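Local atomic coordinates of arginine decarboxylase, A207R protein (Paramecium bursaria Chlorella virus 1, PDB entry 2NVA), a protein that decarboxylates arginine to agmatine, using pyridoxal 5'-phosphate as cofactor, and belongs to the fold-type III, ornithine decarboxylase-like family of amino acid decarboxylases. Residues A258-K271 against E338-A352. Numbering follows the deposited sequence.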
ATOM      1  N   ALA A 258       5.652   5.196  18.614  1.00 12.89           N
ATOM      2  CA  ALA A 258       4.935   5.838  17.501  1.00 13.03           C
ATOM      3  C   ALA A 258       3.416   5.755  17.627  1.00 12.88           C
ATOM      4  O   ALA A 258       2.710   6.654  17.167  1.00 13.11           O
ATOM      5  CB  ALA A 258       5.407   5.273  16.160  1.00 12.74           C
ATOM      6  N   GLU A 259       2.902   4.684  18.231  1.00 13.03           N
ATOM      7  CA  GLU A 259       1.436   4.481  18.226  1.00 13.08           C
ATOM      8  C   GLU A 259       0.656   5.716  18.706  1.00 12.85           C
ATOM      9  O   GLU A 259      -0.226   6.216  17.999  1.00 12.77           O
ATOM     10  CB  GLU A 259       1.034   3.251  19.040  1.00 13.22           C
ATOM     11  CG  GLU A 259      -0.491   3.022  19.090  1.00 14.16           C
ATOM     12  CD  GLU A 259      -0.900   1.743  19.813  1.00 15.82           C
ATOM     13  OE1 GLU A 259      -0.021   0.935  20.191  1.00 15.53           O
ATOM     14  OE2 GLU A 259      -2.126   1.528  19.999  1.00 15.68           O
ATOM     15  N   HIS A 260       0.995   6.207  19.894  1.00 12.25           N
ATOM     16  CA  HIS A 260       0.203   7.254  20.544  1.00 12.51           C
ATOM     17  C   HIS A 260       0.636   8.660  20.158  1.00 12.29           C
ATOM     18  O   HIS A 260       0.085   9.646  20.649  1.00 12.36           O
ATOM     19  CB  HIS A 260       0.269   7.085  22.068  1.00 12.39           C
ATOM     20  CG  HIS A 260      -0.160   5.727  22.531  1.00 13.36           C
ATOM     21  ND1 HIS A 260      -1.428   5.230  22.300  1.00 14.41           N
ATOM     22  CD2 HIS A 260       0.507   4.764  23.211  1.00 13.75           C
ATOM     23  CE1 HIS A 260      -1.518   4.012  22.808  1.00 14.32           C
ATOM     24  NE2 HIS A 260      -0.360   3.712  23.375  1.00 14.38           N
ATOM     25  N   TYR A 261       1.629   8.743  19.285  1.00 12.29           N
ATOM     26  CA  TYR A 261       2.163  10.026  18.857  1.00 12.57           C
ATOM     27  C   TYR A 261       1.128  10.918  18.158  1.00 12.76           C
ATOM     28  O   TYR A 261       1.152  12.144  18.302  1.00 12.75           O
ATOM     29  CB  TYR A 261       3.360   9.791  17.931  1.00 12.46           C
ATOM     30  CG  TYR A 261       4.007  11.047  17.348  1.00 12.32           C
ATOM     31  CD1 TYR A 261       4.412  12.108  18.164  1.00 12.75           C
ATOM     32  CD2 TYR A 261       4.270  11.140  15.970  1.00 11.81           C
ATOM     33  CE1 TYR A 261       5.021  13.241  17.620  1.00 12.25           C
ATOM     34  CE2 TYR A 261       4.871  12.244  15.422  1.00 10.91           C
ATOM     35  CZ  TYR A 261       5.258  13.300  16.247  1.00 12.54           C
ATOM     36  OH  TYR A 261       5.867  14.405  15.694  1.00 13.46           O
ATOM     37  N   SER A 262       0.248  10.290  17.383  1.00 12.62           N
ATOM     38  CA  SER A 262      -0.669  11.007  16.504  1.00 12.35           C
ATOM     39  C   SER A 262      -2.100  10.500  16.615  1.00 12.52           C
ATOM     40  O   SER A 262      -2.331   9.351  16.970  1.00 11.90           O
ATOM     41  CB  SER A 262      -0.226  10.868  15.042  1.00 12.43           C
ATOM     42  OG  SER A 262       1.106  11.326  14.863  1.00 13.80           O
ATOM     43  N   VAL A 263      -3.048  11.390  16.314  1.00 12.72           N
ATOM     44  CA  VAL A 263      -4.413  10.977  15.960  1.00 12.36           C
ATOM     45  C   VAL A 263      -4.606  11.364  14.499  1.00 12.50           C
ATOM     46  O   VAL A 263      -3.902  12.238  14.004  1.00 13.18           O
ATOM     47  CB  VAL A 263      -5.504  11.625  16.869  1.00 12.95           C
ATOM     48  CG1 VAL A 263      -5.259  11.265  18.357  1.00 11.77           C
ATOM     49  CG2 VAL A 263      -5.562  13.148  16.688  1.00 13.85           C
ATOM     50  N   LEU A 264      -5.536  10.717  13.805  1.00 12.04           N
ATOM     51  CA  LEU A 264      -5.806  11.056  12.401  1.00 12.01           C
ATOM     52  C   LEU A 264      -7.248  11.534  12.258  1.00 11.68           C
ATOM     53  O   LEU A 264      -8.165  10.783  12.509  1.00 12.10           O
ATOM     54  CB  LEU A 264      -5.539   9.862  11.482  1.00 12.27           C
ATOM     55  CG  LEU A 264      -5.801  10.053   9.977  1.00 12.08           C
ATOM     56  CD1 LEU A 264      -5.123  11.298   9.399  1.00 12.29           C
ATOM     57  CD2 LEU A 264      -5.343   8.789   9.222  1.00 13.39           C
ATOM     58  N   ALA A 265      -7.410  12.791  11.860  1.00 12.13           N
ATOM     59  CA  ALA A 265      -8.729  13.399  11.665  1.00 11.51           C
ATOM     60  C   ALA A 265      -9.133  13.301  10.195  1.00 11.60           C
ATOM     61  O   ALA A 265      -8.324  13.566   9.307  1.00 11.38           O
ATOM     62  CB  ALA A 265      -8.712  14.852  12.105  1.00 11.65           C
ATOM     63  N   THR A 266     -10.374  12.888   9.965  1.00 11.54           N
ATOM     64  CA  THR A 266     -10.882  12.687   8.617  1.00 12.31           C
ATOM     65  C   THR A 266     -12.357  13.090   8.555  1.00 12.03           C
ATOM     66  O   THR A 266     -13.079  13.015   9.559  1.00 11.79           O
ATOM     67  CB  THR A 266     -10.654  11.231   8.115  1.00 12.34           C
ATOM     68  OG1 THR A 266     -11.138  11.082   6.779  1.00 13.80           O
ATOM     69  CG2 THR A 266     -11.335  10.192   9.009  1.00 12.44           C
ATOM     70  N   GLN A 267     -12.788  13.507   7.365  1.00 12.28           N
ATOM     71  CA  GLN A 267     -14.125  14.070   7.196  1.00 12.29           C
ATOM     72  C   GLN A 267     -15.043  13.129   6.414  1.00 12.38           C
ATOM     73  O   GLN A 267     -14.595  12.452   5.488  1.00 12.03           O
ATOM     74  CB  GLN A 267     -14.029  15.417   6.455  1.00 12.27           C
ATOM     75  CG  GLN A 267     -15.301  16.250   6.507  1.00 13.21           C
ATOM     76  CD  GLN A 267     -15.213  17.504   5.643  1.00 13.72           C
ATOM     77  OE1 GLN A 267     -14.767  17.449   4.506  1.00 14.32           O
ATOM     78  NE2 GLN A 267     -15.647  18.637   6.188  1.00 15.93           N
ATOM     79  N   VAL A 268     -16.321  13.105   6.799  1.00 11.68           N
ATOM     80  CA  VAL A 268     -17.358  12.430   6.031  1.00 11.99           C
ATOM     81  C   VAL A 268     -17.612  13.235   4.753  1.00 12.09           C
ATOM     82  O   VAL A 268     -18.030  14.392   4.813  1.00 11.96           O
ATOM     83  CB  VAL A 268     -18.686  12.314   6.814  1.00 11.90           C
ATOM     84  CG1 VAL A 268     -19.746  11.602   5.971  1.00 12.35           C
ATOM     85  CG2 VAL A 268     -18.459  11.592   8.149  1.00 11.73           C
ATOM     86  N   ILE A 269     -17.324  12.617   3.617  1.00 12.26           N
ATOM     87  CA  ILE A 269     -17.479  13.276   2.329  1.00 12.04           C
ATOM     88  C   ILE A 269     -18.623  12.727   1.489  1.00 12.41           C
ATOM     89  O   ILE A 269     -19.034  13.372   0.527  1.00 12.43           O
ATOM     90  CB  ILE A 269     -16.135  13.330   1.521  1.00 12.10           C
ATOM     91  CG1 ILE A 269     -15.633  11.940   1.128  1.00 13.10           C
ATOM     92  CG2 ILE A 269     -15.065  14.106   2.298  1.00 12.55           C
ATOM     93  CD1 ILE A 269     -16.229  11.432  -0.193  1.00 12.94           C
ATOM     94  N   GLY A 270     -19.122  11.543   1.848  1.00 12.29           N
ATOM     95  CA  GLY A 270     -20.242  10.921   1.146  1.00 12.47           C
ATOM     96  C   GLY A 270     -21.040  10.046   2.102  1.00 12.32           C
ATOM     97  O   GLY A 270     -20.535   9.622   3.145  1.00 12.59           O
ATOM     98  N   LYS A 271     -22.284   9.772   1.744  1.00 12.40           N
ATOM     99  CA  LYS A 271     -23.187   9.073   2.654  1.00 12.35           C
ATOM    100  C   LYS A 271     -24.253   8.347   1.852  1.00 12.33           C
ATOM    101  O   LYS A 271     -24.686   8.835   0.814  1.00 12.99           O
ATOM    102  CB  LYS A 271     -23.841  10.090   3.605  1.00 12.23           C
ATOM    103  CG  LYS A 271     -24.756   9.499   4.684  1.00 12.67           C
ATOM    104  CD  LYS A 271     -25.350  10.618   5.572  1.00 13.35           C
ATOM    105  CE  LYS A 271     -26.375  10.037   6.565  1.00 13.38           C
ATOM    106  NZ  LYS A 271     -26.910  11.093   7.489  1.00 12.78           N
ATOM    107  N   GLU A 338     -25.603   8.949  14.266  1.00 12.64           N
ATOM    108  CA  GLU A 338     -25.708   9.277  12.854  1.00 12.96           C
ATOM    109  C   GLU A 338     -24.726  10.395  12.478  1.00 13.03           C
ATOM    110  O   GLU A 338     -24.610  11.398  13.193  1.00 12.88           O
ATOM    111  CB  GLU A 338     -27.134   9.687  12.467  1.00 12.93           C
ATOM    112  CG  GLU A 338     -27.274   9.876  10.962  1.00 13.20           C
ATOM    113  CD  GLU A 338     -28.696  10.138  10.512  1.00 14.73           C
ATOM    114  OE1 GLU A 338     -29.635  10.102  11.354  1.00 14.32           O
ATOM    115  OE2 GLU A 338     -28.880  10.374   9.300  1.00 13.48           O
ATOM    116  N   LEU A 339     -24.016  10.213  11.365  1.00 12.69           N
ATOM    117  CA  LEU A 339     -23.076  11.231  10.891  1.00 12.61           C
ATOM    118  C   LEU A 339     -23.654  11.927   9.652  1.00 12.96           C
ATOM    119  O   LEU A 339     -24.578  11.405   9.017  1.00 13.17           O
ATOM    120  CB  LEU A 339     -21.733  10.587  10.539  1.00 12.89           C
ATOM    121  CG  LEU A 339     -21.038   9.729  11.595  1.00 13.29           C
ATOM    122  CD1 LEU A 339     -19.827   9.017  10.996  1.00 13.73           C
ATOM    123  CD2 LEU A 339     -20.619  10.582  12.761  1.00 14.68           C
ATOM    124  N   HIS A 340     -23.097  13.087   9.313  1.00 12.67           N
ATOM    125  CA  HIS A 340     -23.541  13.867   8.165  1.00 12.98           C
ATOM    126  C   HIS A 340     -22.357  14.307   7.327  1.00 12.80           C
ATOM    127  O   HIS A 340     -21.253  14.484   7.854  1.00 12.53           O
ATOM    128  CB  HIS A 340     -24.344  15.074   8.644  1.00 13.07           C
ATOM    129  CG  HIS A 340     -25.559  14.682   9.418  1.00 13.33           C
ATOM    130  ND1 HIS A 340     -25.601  14.693  10.792  1.00 14.21           N
ATOM    131  CD2 HIS A 340     -26.737  14.163   9.009  1.00 12.81           C
ATOM    132  CE1 HIS A 340     -26.777  14.250  11.196  1.00 13.45           C
ATOM    133  NE2 HIS A 340     -27.486  13.930  10.133  1.00 15.14           N
ATOM    134  N   ILE A 341     -22.577  14.469   6.018  1.00 12.34           N
ATOM    135  CA  ILE A 341     -21.512  14.972   5.158  1.00 12.67           C
ATOM    136  C   ILE A 341     -20.977  16.282   5.747  1.00 12.59           C
ATOM    137  O   ILE A 341     -21.755  17.183   6.046  1.00 12.92           O
ATOM    138  CB  ILE A 341     -21.974  15.129   3.691  1.00 12.85           C
ATOM    139  CG1 ILE A 341     -22.276  13.741   3.102  1.00 11.98           C
ATOM    140  CG2 ILE A 341     -20.929  15.863   2.869  1.00 12.71           C
ATOM    141  CD1 ILE A 341     -22.927  13.760   1.709  1.00 11.60           C
ATOM    142  N   GLY A 342     -19.657  16.360   5.931  1.00 12.33           N
ATOM    143  CA  GLY A 342     -19.039  17.525   6.586  1.00 13.13           C
ATOM    144  C   GLY A 342     -18.598  17.312   8.031  1.00 13.09           C
ATOM    145  O   GLY A 342     -17.756  18.062   8.526  1.00 12.97           O
ATOM    146  N   ASP A 343     -19.151  16.297   8.703  1.00 12.63           N
ATOM    147  CA  ASP A 343     -18.708  15.918  10.060  1.00 12.87           C
ATOM    148  C   ASP A 343     -17.251  15.489  10.031  1.00 12.99           C
ATOM    149  O   ASP A 343     -16.822  14.790   9.106  1.00 12.62           O
ATOM    150  CB  ASP A 343     -19.507  14.726  10.602  1.00 13.06           C
ATOM    151  CG  ASP A 343     -20.767  15.142  11.354  1.00 14.44           C
ATOM    152  OD1 ASP A 343     -20.714  16.166  12.076  1.00 15.76           O
ATOM    153  OD2 ASP A 343     -21.786  14.427  11.264  1.00 13.70           O
ATOM    154  N   TRP A 344     -16.500  15.885  11.052  1.00 12.65           N
ATOM    155  CA  TRP A 344     -15.145  15.382  11.210  1.00 12.87           C
ATOM    156  C   TRP A 344     -15.129  14.368  12.332  1.00 13.10           C
ATOM    157  O   TRP A 344     -15.871  14.492  13.329  1.00 12.85           O
ATOM    158  CB  TRP A 344     -14.182  16.534  11.545  1.00 12.64           C
ATOM    159  CG  TRP A 344     -13.852  17.430  10.378  1.00 12.61           C
ATOM    160  CD1 TRP A 344     -14.538  18.547   9.965  1.00 12.72           C
ATOM    161  CD2 TRP A 344     -12.735  17.301   9.503  1.00 13.03           C
ATOM    162  NE1 TRP A 344     -13.915  19.113   8.872  1.00 13.03           N
ATOM    163  CE2 TRP A 344     -12.810  18.357   8.562  1.00 13.07           C
ATOM    164  CE3 TRP A 344     -11.679  16.379   9.408  1.00 12.62           C
ATOM    165  CZ2 TRP A 344     -11.854  18.521   7.545  1.00 14.36           C
ATOM    166  CZ3 TRP A 344     -10.736  16.548   8.398  1.00 13.17           C
ATOM    167  CH2 TRP A 344     -10.832  17.604   7.480  1.00 12.38           C
ATOM    168  N   VAL A 345     -14.275  13.369  12.179  1.00 12.66           N
ATOM    169  CA  VAL A 345     -14.005  12.424  13.255  1.00 13.15           C
ATOM    170  C   VAL A 345     -12.496  12.314  13.402  1.00 13.00           C
ATOM    171  O   VAL A 345     -11.762  12.740  12.508  1.00 12.61           O
ATOM    172  CB  VAL A 345     -14.618  11.013  12.980  1.00 12.88           C
ATOM    173  CG1 VAL A 345     -16.133  11.122  12.714  1.00 13.27           C
ATOM    174  CG2 VAL A 345     -13.932  10.325  11.793  1.00 13.64           C
ATOM    175  N   TYR A 346     -12.028  11.746  14.511  1.00 12.36           N
ATOM    176  CA  TYR A 346     -10.630  11.358  14.552  1.00 12.03           C
ATOM    177  C   TYR A 346     -10.447   9.952  15.095  1.00 12.26           C
ATOM    178  O   TYR A 346     -11.257   9.459  15.870  1.00 12.06           O
ATOM    179  CB  TYR A 346      -9.774  12.387  15.307  1.00 12.35           C
ATOM    180  CG  TYR A 346      -9.938  12.371  16.807  1.00 12.57           C
ATOM    181  CD1 TYR A 346      -9.148  11.536  17.612  1.00 13.24           C
ATOM    182  CD2 TYR A 346     -10.860  13.209  17.430  1.00 14.07           C
ATOM    183  CE1 TYR A 346      -9.295  11.515  18.986  1.00 13.64           C
ATOM    184  CE2 TYR A 346     -11.000  13.202  18.817  1.00 13.21           C
ATOM    185  CZ  TYR A 346     -10.225  12.347  19.579  1.00 13.83           C
ATOM    186  OH  TYR A 346     -10.375  12.340  20.949  1.00 14.38           O
ATOM    187  N   PHE A 347      -9.354   9.322  14.670  1.00 12.55           N
ATOM    188  CA  PHE A 347      -8.983   7.996  15.133  1.00 12.42           C
ATOM    189  C   PHE A 347      -7.808   8.119  16.090  1.00 12.92           C
ATOM    190  O   PHE A 347      -6.731   8.606  15.698  1.00 12.35           O
ATOM    191  CB  PHE A 347      -8.614   7.110  13.939  1.00 12.62           C
ATOM    192  CG  PHE A 347      -9.794   6.745  13.084  1.00 13.08           C
ATOM    193  CD1 PHE A 347     -10.474   5.551  13.299  1.00 12.33           C
ATOM    194  CD2 PHE A 347     -10.245   7.613  12.082  1.00 13.34           C
ATOM    195  CE1 PHE A 347     -11.575   5.203  12.514  1.00 13.91           C
ATOM    196  CE2 PHE A 347     -11.349   7.276  11.287  1.00 14.42           C
ATOM    197  CZ  PHE A 347     -12.021   6.062  11.516  1.00 13.47           C
ATOM    198  N   PRO A 348      -8.024   7.716  17.356  1.00 12.91           N
ATOM    199  CA  PRO A 348      -6.971   7.818  18.368  1.00 13.15           C
ATOM    200  C   PRO A 348      -5.798   6.882  18.070  1.00 12.60           C
ATOM    201  O   PRO A 348      -5.989   5.884  17.394  1.00 12.64           O
ATOM    202  CB  PRO A 348      -7.669   7.373  19.667  1.00 13.27           C
ATOM    203  CG  PRO A 348      -9.148   7.461  19.385  1.00 14.29           C
ATOM    204  CD  PRO A 348      -9.288   7.177  17.908  1.00 13.12           C
ATOM    205  N   SER A 349      -4.616   7.215  18.597  1.00 12.77           N
ATOM    206  CA  SER A 349      -3.447   6.322  18.570  1.00 12.62           C
ATOM    207  C   SER A 349      -3.150   5.825  17.161  1.00 12.86           C
ATOM    208  O   SER A 349      -3.062   4.623  16.901  1.00 12.64           O
ATOM    209  CB  SER A 349      -3.622   5.160  19.564  1.00 13.69           C
ATOM    210  OG  SER A 349      -3.808   5.671  20.895  1.00 14.15           O
ATOM    211  N   TRP A 350      -2.994   6.788  16.255  1.00 12.71           N
ATOM    212  CA  TRP A 350      -2.854   6.466  14.836  1.00 12.83           C
ATOM    213  C   TRP A 350      -1.476   6.874  14.296  1.00 12.40           C
ATOM    214  O   TRP A 350      -1.370   7.456  13.213  1.00 12.93           O
ATOM    215  CB  TRP A 350      -3.998   7.089  14.007  1.00 12.71           C
ATOM    216  CG  TRP A 350      -4.369   6.188  12.873  1.00 12.27           C
ATOM    217  CD1 TRP A 350      -4.116   6.371  11.541  1.00 12.60           C
ATOM    218  CD2 TRP A 350      -5.012   4.923  12.992  1.00 13.25           C
ATOM    219  NE1 TRP A 350      -4.581   5.288  10.816  1.00 12.45           N
ATOM    220  CE2 TRP A 350      -5.138   4.389  11.688  1.00 13.34           C
ATOM    221  CE3 TRP A 350      -5.501   4.181  14.089  1.00 14.72           C
ATOM    222  CZ2 TRP A 350      -5.718   3.131  11.440  1.00 13.69           C
ATOM    223  CZ3 TRP A 350      -6.100   2.934  13.842  1.00 14.81           C
ATOM    224  CH2 TRP A 350      -6.201   2.427  12.525  1.00 15.04           C
ATOM    225  N   GLY A 351      -0.428   6.556  15.058  1.00 12.35           N
ATOM    226  CA  GLY A 351       0.916   6.960  14.688  1.00 12.02           C
ATOM    227  C   GLY A 351       1.857   5.848  14.224  1.00 12.17           C
ATOM    228  O   GLY A 351       2.948   6.138  13.753  1.00 12.28           O
ATOM    229  N   ALA A 352       1.439   4.588  14.347  1.00 12.16           N
ATOM    230  CA  ALA A 352       2.321   3.453  14.040  1.00 12.06           C
ATOM    231  C   ALA A 352       1.913   2.742  12.756  1.00 12.22           C
ATOM    232  O   ALA A 352       0.818   2.193  12.692  1.00 11.95           O
ATOM    233  CB  ALA A 352       2.335   2.487  15.201  1.00 12.22           C
TER
HETATM  234  O   HOH W   1      -3.989   2.069  17.836  1.00 14.33           O
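In the C-terminal beta domain of this class-II decarboxylase, strand 262-271 pairs antiparallel with 344-347 just after the chain leaves the TIM barrel. L264 and F347 form one hydrogen-bonded pair, T266 and V345 the next. On the face of A265 and Q267, Q267 lies over the indole of W344: its CB stands 3.6 Å from the centroid of the six-membered ring, a CH-pi contact almost on the ring normal. With CG anti to the backbone N (chi1 -166°) and the chain extended, NE2 reaches G342 O at 3.2 Å, approaching from above the carbonyl plane. On the other face T266 CG2 meets the edge of the F347 ring, CE2 being 3.7 Å away, while T266 OG1 hydrogen-bonds to N283 OD1; L264 CD2 packs against W350 CD1, and W350 NE1 hydrogen-bonds to G289 O.

Where strand 344-347 has not yet begun, V268 N and O hydrogen-bond with D343 O and G342 N, clasping the type II turn H340-D343. Farther along strand 262-271, the fully extended K271 places NZ 2.8 Å from E338 OE2, on that oxygen's anti lone pair, and also 2.8 Å from L339 O, nearly in line with the carbonyl. At the opposite end S349 OG lies in the plane of the H260 ring, 2.8 Å from ND1, while H260 NE2 hydrogen-bonds to A219 O; a water bridges E259 OE2 and S349 O. G351 N hydrogen-bonds to E259 O, and A352 CB packs on E259 CA; the A352 side chain also lies about 4 Å from those of R255 and Y353, which bind pyridoxal 5'-phosphate.

The backbone pairing is thus supplemented by a salt bridge at the K271 end and by an imidazole held at both nitrogens at the H260 end.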